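Local coordinates for alpha-2,3-sialyltransferase (Campylobacter jejuni, PDB 2P2V), which probably transfers sialic acid from a CMP-activated donor sugar onto an acceptor glycan in an alpha-2,3 linkage, as a membrane-bound bacterial glycosyltransferase, at residues A[143-148]-A[201-206]. Residues are numbered along the deposited sequence; the frame is centred on the assembly and turned at random.
Sequences YFNKRI and PSNCHS. With CSF (cytidine-5'-monophosphate-3-fluoro-N-acetyl-neuraminic acid), chain O; EDO (1,2-ethanediol), chain K; EDO (1,2-ethanediol), chain C; EDO (1,2-ethanediol), chain N.
R147 N donates to C204 O at 2.9 Å, nearly straight at 166°, and K146 CA adds a CA-H...O contact to the same oxygen. A second such contact runs from C204 CA to N145 O, 3.2 Å away. H205 ND1 donates to R147 O over 3.0 Å; this bond is bent, coming from above the carbonyl plane, with the oxygen tilted 30° from the ring plane. Water 1 accepts from S206 N and lies 2.8 Å from R147 O, a likely bond. At its edge, H205 NE2 shares a hydrogen bond with O2 of the chain K ethanediol, probably from the crystallisation liquor, and either could be the donor; CSF F3A lies 3.2 Å from NE2, obliquely to the ring. Here the loop leaving helix 131-144 meets the type I turn S202-H205, just before helix 207-221, where S206 is the N-cap; P201, S202 and H205 line the pocket of the CMP-sialic acid analogue. Packing is centred on C204: SG sits between its own backbone N and carbonyl carbon (chi1 66°), 3.9 Å from R147 CB. It lies over one face of the guanidinium and 3.7 Å above the H205 imidazole plane, offset toward the rim of each; the two planes are almost perpendicular. Beyond the contact, R147 NE forms a salt bridge with E141.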
loop_
_atom_site.group_PDB
_atom_site.type_symbol
_atom_site.label_atom_id
_atom_site.label_comp_id
_atom_site.label_asym_id
_atom_site.label_seq_id
_atom_site.Cartn_x
_atom_site.Cartn_y
_atom_site.Cartn_z
ATOM N N TYR A 143 -19.686 -11.164 -15.698
ATOM C CA TYR A 143 -20.699 -12.213 -15.700
ATOM C C TYR A 143 -21.199 -12.539 -17.112
ATOM O O TYR A 143 -21.835 -13.591 -17.327
ATOM C CB TYR A 143 -21.872 -11.803 -14.851
ATOM C CG TYR A 143 -21.517 -11.812 -13.363
ATOM C CD1 TYR A 143 -21.655 -12.962 -12.595
ATOM C CD2 TYR A 143 -20.989 -10.662 -12.748
ATOM C CE1 TYR A 143 -21.303 -12.983 -11.243
ATOM C CE2 TYR A 143 -20.685 -10.654 -11.392
ATOM C CZ TYR A 143 -20.838 -11.769 -10.648
ATOM O OH TYR A 143 -20.531 -11.691 -9.326
ATOM N N PHE A 144 -20.958 -11.658 -18.052
ATOM C CA PHE A 144 -21.591 -11.858 -19.379
ATOM C C PHE A 144 -20.608 -11.734 -20.522
ATOM O O PHE A 144 -21.028 -11.892 -21.682
ATOM C CB PHE A 144 -22.794 -10.918 -19.614
ATOM C CG PHE A 144 -23.921 -11.093 -18.607
ATOM C CD1 PHE A 144 -24.849 -12.145 -18.712
ATOM C CD2 PHE A 144 -24.058 -10.215 -17.550
ATOM C CE1 PHE A 144 -25.882 -12.309 -17.783
ATOM C CE2 PHE A 144 -25.065 -10.381 -16.612
ATOM C CZ PHE A 144 -25.985 -11.426 -16.715
ATOM N N ASN A 145 -19.339 -11.408 -20.231
ATOM C CA ASN A 145 -18.304 -11.314 -21.269
ATOM C C ASN A 145 -18.638 -10.287 -22.326
ATOM O O ASN A 145 -18.413 -10.492 -23.510
ATOM C CB ASN A 145 -18.085 -12.713 -21.882
ATOM C CG ASN A 145 -16.860 -12.782 -22.766
ATOM O OD1 ASN A 145 -15.812 -12.173 -22.487
ATOM N ND2 ASN A 145 -16.982 -13.542 -23.863
ATOM N N LYS A 146 -19.207 -9.168 -21.895
ATOM C CA LYS A 146 -19.469 -8.024 -22.748
ATOM C C LYS A 146 -18.538 -6.876 -22.384
ATOM O O LYS A 146 -18.445 -6.519 -21.209
ATOM C CB LYS A 146 -20.928 -7.569 -22.582
ATOM C CG LYS A 146 -21.960 -8.533 -23.228
ATOM C CD LYS A 146 -23.286 -7.810 -23.519
ATOM C CE LYS A 146 -24.028 -7.454 -22.264
ATOM N NZ LYS A 146 -25.304 -6.657 -22.547
ATOM N N ARG A 147 -17.872 -6.289 -23.367
ATOM C CA ARG A 147 -16.927 -5.195 -23.118
ATOM C C ARG A 147 -17.177 -4.039 -24.048
ATOM O O ARG A 147 -17.418 -4.240 -25.234
ATOM C CB ARG A 147 -15.473 -5.682 -23.296
ATOM C CG ARG A 147 -14.413 -4.592 -23.066
ATOM C CD ARG A 147 -13.004 -5.239 -23.171
ATOM N NE ARG A 147 -12.876 -6.433 -22.349
ATOM C CZ ARG A 147 -11.821 -7.245 -22.416
ATOM N NH1 ARG A 147 -10.834 -6.948 -23.252
ATOM N NH2 ARG A 147 -11.736 -8.334 -21.669
ATOM N N ILE A 148 -17.044 -2.810 -23.541
ATOM C CA ILE A 148 -17.212 -1.659 -24.398
ATOM C C ILE A 148 -15.987 -1.490 -25.292
ATOM O O ILE A 148 -14.855 -1.888 -24.920
ATOM C CB ILE A 148 -17.456 -0.382 -23.582
ATOM C CG1 ILE A 148 -16.228 -0.039 -22.707
ATOM C CG2 ILE A 148 -18.824 -0.515 -22.750
ATOM C CD1 ILE A 148 -16.417 1.325 -21.938
ATOM N N PRO A 201 -12.790 -7.427 -34.511
ATOM C CA PRO A 201 -13.052 -7.321 -33.066
ATOM C C PRO A 201 -13.392 -8.660 -32.398
ATOM O O PRO A 201 -13.895 -9.577 -33.067
ATOM C CB PRO A 201 -14.259 -6.372 -32.996
ATOM C CG PRO A 201 -14.933 -6.543 -34.304
ATOM C CD PRO A 201 -13.803 -6.689 -35.282
ATOM N N SER A 202 -13.102 -8.774 -31.098
ATOM C CA SER A 202 -13.464 -9.968 -30.331
ATOM C C SER A 202 -14.983 -10.048 -30.147
ATOM O O SER A 202 -15.692 -9.034 -30.310
ATOM C CB SER A 202 -12.778 -9.988 -28.956
ATOM O OG SER A 202 -11.369 -9.893 -29.055
ATOM N N ASN A 203 -15.444 -11.256 -29.795
ATOM C CA ASN A 203 -16.846 -11.584 -29.508
ATOM C C ASN A 203 -17.415 -10.838 -28.308
ATOM O O ASN A 203 -18.625 -10.676 -28.193
ATOM C CB ASN A 203 -17.013 -13.093 -29.306
ATOM C CG ASN A 203 -15.849 -13.722 -28.535
ATOM O OD1 ASN A 203 -15.818 -13.737 -27.288
ATOM N ND2 ASN A 203 -14.874 -14.250 -29.285
ATOM N N CYS A 204 -16.543 -10.350 -27.436
ATOM C CA CYS A 204 -17.010 -9.584 -26.276
ATOM C C CYS A 204 -17.574 -8.210 -26.674
ATOM O O CYS A 204 -18.322 -7.613 -25.902
ATOM C CB CYS A 204 -15.880 -9.461 -25.249
ATOM S SG CYS A 204 -14.473 -8.483 -25.775
ATOM N N HIS A 205 -17.208 -7.707 -27.863
ATOM C CA HIS A 205 -17.683 -6.416 -28.376
ATOM C C HIS A 205 -18.936 -6.553 -29.231
ATOM O O HIS A 205 -19.096 -7.546 -29.928
ATOM C CB HIS A 205 -16.600 -5.685 -29.187
ATOM C CG HIS A 205 -15.338 -5.429 -28.425
ATOM N ND1 HIS A 205 -15.283 -4.573 -27.351
ATOM C CD2 HIS A 205 -14.088 -5.929 -28.570
ATOM C CE1 HIS A 205 -14.052 -4.547 -26.870
ATOM N NE2 HIS A 205 -13.305 -5.356 -27.598
ATOM N N SER A 206 -19.815 -5.555 -29.204
ATOM C CA SER A 206 -21.015 -5.627 -30.049
ATOM C C SER A 206 -21.587 -4.256 -30.261
ATOM O O SER A 206 -21.514 -3.415 -29.394
ATOM C CB SER A 206 -22.078 -6.577 -29.478
ATOM O OG SER A 206 -22.827 -5.986 -28.411
HETATM C C5A CSF O . -9.369 -4.538 -31.494
HETATM C C4A CSF O . -10.827 -4.169 -31.743
HETATM C C2A CSF O . -10.450 -1.877 -30.660
HETATM O O6A CSF O . -9.063 -2.269 -30.579
HETATM C C6A CSF O . -8.540 -3.241 -31.522
HETATM C C3A CSF O . -11.326 -3.127 -30.731
HETATM O O4A CSF O . -11.629 -5.330 -31.582
HETATM N N5A CSF O . -8.963 -5.420 -32.609
HETATM C C7A CSF O . -7.082 -3.483 -31.149
HETATM C C8A CSF O . -6.298 -2.176 -31.151
HETATM C C9A CSF O . -4.844 -2.376 -30.676
HETATM O O9A CSF O . -4.071 -1.158 -30.789
HETATM O O8A CSF O . -6.381 -1.586 -32.487
HETATM O O7A CSF O . -7.038 -4.149 -29.874
HETATM C C1A CSF O . -10.859 -1.172 -29.374
HETATM O OBA CSF O . -12.098 -1.004 -29.194
HETATM O OAA CSF O . -9.959 -0.795 -28.576
HETATM O O1A CSF O . -10.789 -0.939 -31.709
HETATM O O2A CSF O . -10.476 -1.503 -34.097
HETATM N N1 CSF O . -14.452 1.412 -34.922
HETATM C C2 CSF O . -15.767 1.083 -35.371
HETATM N N3 CSF O . -15.953 0.436 -36.560
HETATM C C4 CSF O . -14.885 0.125 -37.329
HETATM C C5 CSF O . -13.588 0.443 -36.908
HETATM C C6 CSF O . -13.392 1.095 -35.694
HETATM C "C3'" CSF O . -13.165 1.123 -31.804
HETATM C "C2'" CSF O . -14.551 1.306 -32.391
HETATM C "C1'" CSF O . -14.265 2.134 -33.645
HETATM O "O4'" CSF O . -12.931 2.682 -33.553
HETATM C "C4'" CSF O . -12.332 2.290 -32.318
HETATM P PA CSF O . -9.990 -0.518 -33.063
HETATM O "O5'" CSF O . -10.662 0.911 -33.452
HETATM C "C5'" CSF O . -10.852 1.958 -32.502
HETATM O "O3'" CSF O . -13.208 1.191 -30.383
HETATM O "O2'" CSF O . -15.391 2.051 -31.467
HETATM N N4 CSF O . -15.051 -0.514 -38.527
HETATM O O2 CSF O . -16.754 1.364 -34.636
HETATM O O3A CSF O . -8.533 -0.228 -32.846
HETATM C C10 CSF O . -8.063 -6.383 -32.342
HETATM O O10 CSF O . -7.550 -6.550 -31.225
HETATM C C11 CSF O . -7.690 -7.258 -33.517
HETATM F F3A CSF O . -11.348 -3.674 -29.467
HETATM C C1 EDO K . -9.984 -4.385 -26.656
HETATM O O1 EDO K . -10.490 -4.395 -25.320
HETATM C C2 EDO K . -9.489 -5.774 -27.014
HETATM O O2 EDO K . -10.634 -6.494 -27.490
HETATM C C1 EDO C . -24.080 -14.879 -15.190
HETATM O O1 EDO C . -22.702 -15.191 -15.467
HETATM C C2 EDO C . -25.044 -15.369 -16.248
HETATM O O2 EDO C . -25.113 -16.759 -16.002
HETATM C C1 EDO N . -19.425 -15.424 -25.086
HETATM O O1 EDO N . -19.448 -14.247 -25.907
HETATM C C2 EDO N . -18.580 -16.538 -25.713
HETATM O O2 EDO N . -17.942 -16.125 -26.932
HETATM O O HOH W 1 -19.246 -3.473 -27.179
#